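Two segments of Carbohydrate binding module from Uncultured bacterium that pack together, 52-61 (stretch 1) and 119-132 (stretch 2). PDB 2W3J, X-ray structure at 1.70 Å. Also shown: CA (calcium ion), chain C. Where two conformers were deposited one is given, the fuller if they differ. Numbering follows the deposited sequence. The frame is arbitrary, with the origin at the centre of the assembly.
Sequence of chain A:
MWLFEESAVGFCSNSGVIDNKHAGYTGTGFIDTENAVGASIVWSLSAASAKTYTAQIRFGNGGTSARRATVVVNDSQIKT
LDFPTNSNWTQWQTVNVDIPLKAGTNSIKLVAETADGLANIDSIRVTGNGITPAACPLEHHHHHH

Stretch 1, residues 52-61: TYTAQIRFGN
Stretch 2, residues 119-132: ANIDSIRVTGNGIT

Neighbouring antiparallel strands sort their side chains by face, and this pair from a carbohydrate binding module illustrates the rule. Ala55, Ile57 and Phe59 share one face with Val126, Ile124 and Ile121. At its centre Ile57 (m, t) meets Ile124 (t, t), CG1 to CG1 at 3.8 Å, and its CG2 lies 3.9 Å from CG2 of Ile121 (m, m); Phe59 (p) sets CB 3.9 Å from Ile121 CD1. Tyr53 (m) extends the apolar contact, with Ile131 CD1 4.1 Å from its ring centroid, over one face.

Strands 52-60 and 120-126 run at 163°, in extended conformation. Ala55, Ile57 and Phe59 oppose Val126, Ile124 and Ile121 as non-hydrogen-bonded pairs, CA to CA 4.2, 4.4 and 4.5 Å. Between them, Gln56 N donates to Arg125 O (2.7 Å) and Arg125 N to Gln56 O (2.8 Å); Gly60 and Asn120 repeat this reciprocal pattern. A bulge shifts the register by one after Arg58: its N donates to Ser123 O (3.0 Å), but its O accepts from Asp122 N (2.8 Å), where Asp122 turns helical (phi/psi -78/-45).

At the polar edge, extended Arg58 (t, t, t) reaches Asp122 (t) in a salt bridge, NH1 to OD2 2.8 Å, while Asp122 O and OD1 each bind calcium at 2.4 Å.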

# COMPACT_ATOMS: atom_id res chain seq x y z
N THR A 52 -9.81 -11.54 9.92
CA THR A 52 -9.79 -10.26 9.22
C THR A 52 -9.02 -9.25 10.04
O THR A 52 -9.21 -9.15 11.27
CB THR A 52 -11.21 -9.75 8.94
OG1 THR A 52 -11.84 -10.67 8.04
CG2 THR A 52 -11.20 -8.36 8.31
N TYR A 53 -8.14 -8.49 9.35
CA TYR A 53 -7.35 -7.43 9.98
C TYR A 53 -7.62 -6.11 9.28
O TYR A 53 -7.96 -6.10 8.10
CB TYR A 53 -5.86 -7.76 9.86
CG TYR A 53 -5.44 -9.02 10.60
CD1 TYR A 53 -4.92 -8.94 11.89
CD2 TYR A 53 -5.57 -10.28 10.01
CE1 TYR A 53 -4.52 -10.11 12.57
CE2 TYR A 53 -5.17 -11.45 10.68
CZ TYR A 53 -4.65 -11.34 11.96
OH TYR A 53 -4.26 -12.48 12.63
N THR A 54 -7.48 -5.00 10.00
CA THR A 54 -7.59 -3.67 9.38
C THR A 54 -6.20 -3.20 8.95
O THR A 54 -5.27 -3.19 9.77
CB THR A 54 -8.14 -2.63 10.35
OG1 THR A 54 -9.39 -3.10 10.85
CG2 THR A 54 -8.34 -1.32 9.64
N ALA A 55 -6.06 -2.85 7.66
CA ALA A 55 -4.83 -2.24 7.13
C ALA A 55 -5.12 -0.77 6.90
O ALA A 55 -6.25 -0.37 6.62
CB ALA A 55 -4.41 -2.89 5.82
N GLN A 56 -4.11 0.07 7.10
CA GLN A 56 -4.26 1.46 6.76
C GLN A 56 -3.15 1.87 5.80
O GLN A 56 -1.98 1.69 6.09
CB GLN A 56 -4.18 2.32 8.02
CG GLN A 56 -4.33 3.82 7.70
CD GLN A 56 -4.46 4.65 8.94
OE1 GLN A 56 -5.56 4.84 9.48
NE2 GLN A 56 -3.34 5.16 9.41
N ILE A 57 -3.54 2.45 4.67
CA ILE A 57 -2.56 2.89 3.67
C ILE A 57 -2.44 4.38 3.75
O ILE A 57 -3.44 5.10 3.73
CB ILE A 57 -3.03 2.49 2.24
CG1 ILE A 57 -3.16 0.96 2.19
CG2 ILE A 57 -2.00 2.97 1.17
CD1 ILE A 57 -3.88 0.41 0.89
N ARG A 58 -1.20 4.88 3.90
CA ARG A 58 -0.99 6.33 3.97
C ARG A 58 -0.45 6.77 2.61
O ARG A 58 0.44 6.14 2.05
CB ARG A 58 0.00 6.68 5.08
CG ARG A 58 0.15 8.17 5.34
CD ARG A 58 1.00 8.40 6.63
NE ARG A 58 1.03 9.81 7.01
CZ ARG A 58 2.05 10.64 6.77
NH1 ARG A 58 3.14 10.23 6.10
NH2 ARG A 58 1.96 11.91 7.17
N PHE A 59 -1.01 7.83 2.06
CA PHE A 59 -0.74 8.16 0.66
C PHE A 59 -0.83 9.64 0.41
O PHE A 59 -1.45 10.41 1.19
CB PHE A 59 -1.74 7.42 -0.27
CG PHE A 59 -3.18 7.89 -0.16
CD1 PHE A 59 -3.70 8.86 -1.04
CD2 PHE A 59 -4.02 7.36 0.82
CE1 PHE A 59 -5.03 9.28 -0.95
CE2 PHE A 59 -5.36 7.78 0.93
CZ PHE A 59 -5.88 8.73 0.04
N GLY A 60 -0.20 10.04 -0.70
CA GLY A 60 -0.29 11.42 -1.16
C GLY A 60 -0.96 11.44 -2.52
O GLY A 60 -0.65 10.64 -3.42
N ASN A 61 -1.91 12.33 -2.64
CA ASN A 61 -2.54 12.57 -3.94
C ASN A 61 -3.09 14.00 -3.98
O ASN A 61 -4.13 14.31 -3.41
CB ASN A 61 -3.65 11.54 -4.27
CG ASN A 61 -4.27 11.81 -5.65
OD1 ASN A 61 -3.71 12.60 -6.40
ND2 ASN A 61 -5.41 11.15 -5.97
N ALA A 119 -1.67 6.55 -6.30
CA ALA A 119 -1.25 7.67 -5.45
C ALA A 119 0.17 7.36 -4.96
O ALA A 119 0.65 6.23 -5.05
CB ALA A 119 -2.19 7.80 -4.26
N ASN A 120 0.85 8.38 -4.44
CA ASN A 120 2.18 8.14 -3.87
C ASN A 120 1.95 7.39 -2.57
O ASN A 120 1.28 7.89 -1.69
CB ASN A 120 2.89 9.47 -3.61
CG ASN A 120 3.26 10.17 -4.89
OD1 ASN A 120 3.38 9.54 -5.95
ND2 ASN A 120 3.53 11.48 -4.80
N ILE A 121 2.54 6.21 -2.44
CA ILE A 121 2.22 5.36 -1.27
C ILE A 121 3.35 5.41 -0.24
O ILE A 121 4.49 5.00 -0.53
CB ILE A 121 1.99 3.91 -1.67
CG1 ILE A 121 0.91 3.82 -2.78
CG2 ILE A 121 1.62 3.06 -0.39
CD1 ILE A 121 -0.43 4.43 -2.33
N ASP A 122 3.05 5.98 0.92
CA ASP A 122 4.06 6.17 1.98
C ASP A 122 4.31 4.85 2.73
O ASP A 122 5.45 4.47 3.01
CB ASP A 122 3.55 7.23 2.96
CG ASP A 122 4.51 7.46 4.10
OD1 ASP A 122 5.74 7.41 3.84
OD2 ASP A 122 4.01 7.72 5.21
N SER A 123 3.23 4.18 3.06
CA SER A 123 3.35 2.98 3.89
C SER A 123 2.02 2.25 3.93
O SER A 123 0.96 2.80 3.58
CB SER A 123 3.69 3.41 5.33
OG SER A 123 2.67 4.28 5.87
N ILE A 124 2.07 1.01 4.38
CA ILE A 124 0.86 0.30 4.78
C ILE A 124 1.07 -0.22 6.21
O ILE A 124 2.15 -0.69 6.54
CB ILE A 124 0.43 -0.81 3.78
CG1 ILE A 124 -0.94 -1.35 4.18
CG2 ILE A 124 1.44 -1.98 3.64
CD1 ILE A 124 -1.46 -2.33 3.14
N ARG A 125 0.05 -0.02 7.04
CA ARG A 125 0.08 -0.42 8.45
C ARG A 125 -0.98 -1.49 8.64
O ARG A 125 -2.15 -1.25 8.35
CB ARG A 125 -0.25 0.78 9.33
CG ARG A 125 -0.14 0.54 10.86
CD ARG A 125 -0.71 1.71 11.63
NE ARG A 125 -0.05 2.97 11.32
CZ ARG A 125 1.03 3.41 11.96
NH1 ARG A 125 1.58 2.68 12.92
NH2 ARG A 125 1.57 4.58 11.63
N VAL A 126 -0.58 -2.67 9.12
CA VAL A 126 -1.57 -3.71 9.40
C VAL A 126 -1.72 -3.83 10.93
O VAL A 126 -0.74 -4.12 11.63
CB VAL A 126 -1.14 -5.05 8.78
CG1 VAL A 126 -2.16 -6.19 9.10
CG2 VAL A 126 -0.94 -4.86 7.25
N THR A 127 -2.92 -3.59 11.43
CA THR A 127 -3.14 -3.63 12.88
C THR A 127 -3.57 -5.01 13.36
O THR A 127 -4.15 -5.80 12.61
CB THR A 127 -4.15 -2.58 13.35
OG1 THR A 127 -5.39 -2.74 12.67
CG2 THR A 127 -3.60 -1.20 13.11
N GLY A 128 -3.26 -5.30 14.62
CA GLY A 128 -3.56 -6.61 15.20
C GLY A 128 -2.30 -7.27 15.74
O GLY A 128 -1.18 -6.97 15.30
N ASN A 129 -2.47 -8.19 16.69
CA ASN A 129 -1.35 -8.87 17.28
C ASN A 129 -0.82 -9.89 16.31
O ASN A 129 -1.55 -10.39 15.46
CB ASN A 129 -1.76 -9.59 18.58
CG ASN A 129 -2.47 -8.66 19.56
OD1 ASN A 129 -2.01 -7.54 19.83
ND2 ASN A 129 -3.59 -9.13 20.11
N GLY A 130 0.45 -10.21 16.45
CA GLY A 130 1.03 -11.32 15.71
C GLY A 130 1.28 -11.06 14.23
O GLY A 130 1.35 -11.99 13.44
N ILE A 131 1.42 -9.79 13.87
CA ILE A 131 1.75 -9.44 12.48
C ILE A 131 3.24 -9.08 12.41
O ILE A 131 3.71 -8.24 13.20
CB ILE A 131 0.90 -8.24 12.00
CG1 ILE A 131 -0.59 -8.55 12.03
CG2 ILE A 131 1.33 -7.81 10.61
CD1 ILE A 131 -1.00 -9.61 11.05
N THR A 132 3.98 -9.73 11.52
CA THR A 132 5.38 -9.40 11.26
C THR A 132 5.61 -9.37 9.75
O THR A 132 4.76 -9.84 9.01
CB THR A 132 6.36 -10.43 11.86
OG1 THR A 132 6.02 -11.74 11.39
CG2 THR A 132 6.29 -10.42 13.40
CA CA C . 7.42 5.75 3.57
O HOH W 1 -1.64 -12.38 13.71
O HOH W 2 -6.91 -5.52 12.79
O HOH W 3 0.17 3.38 6.83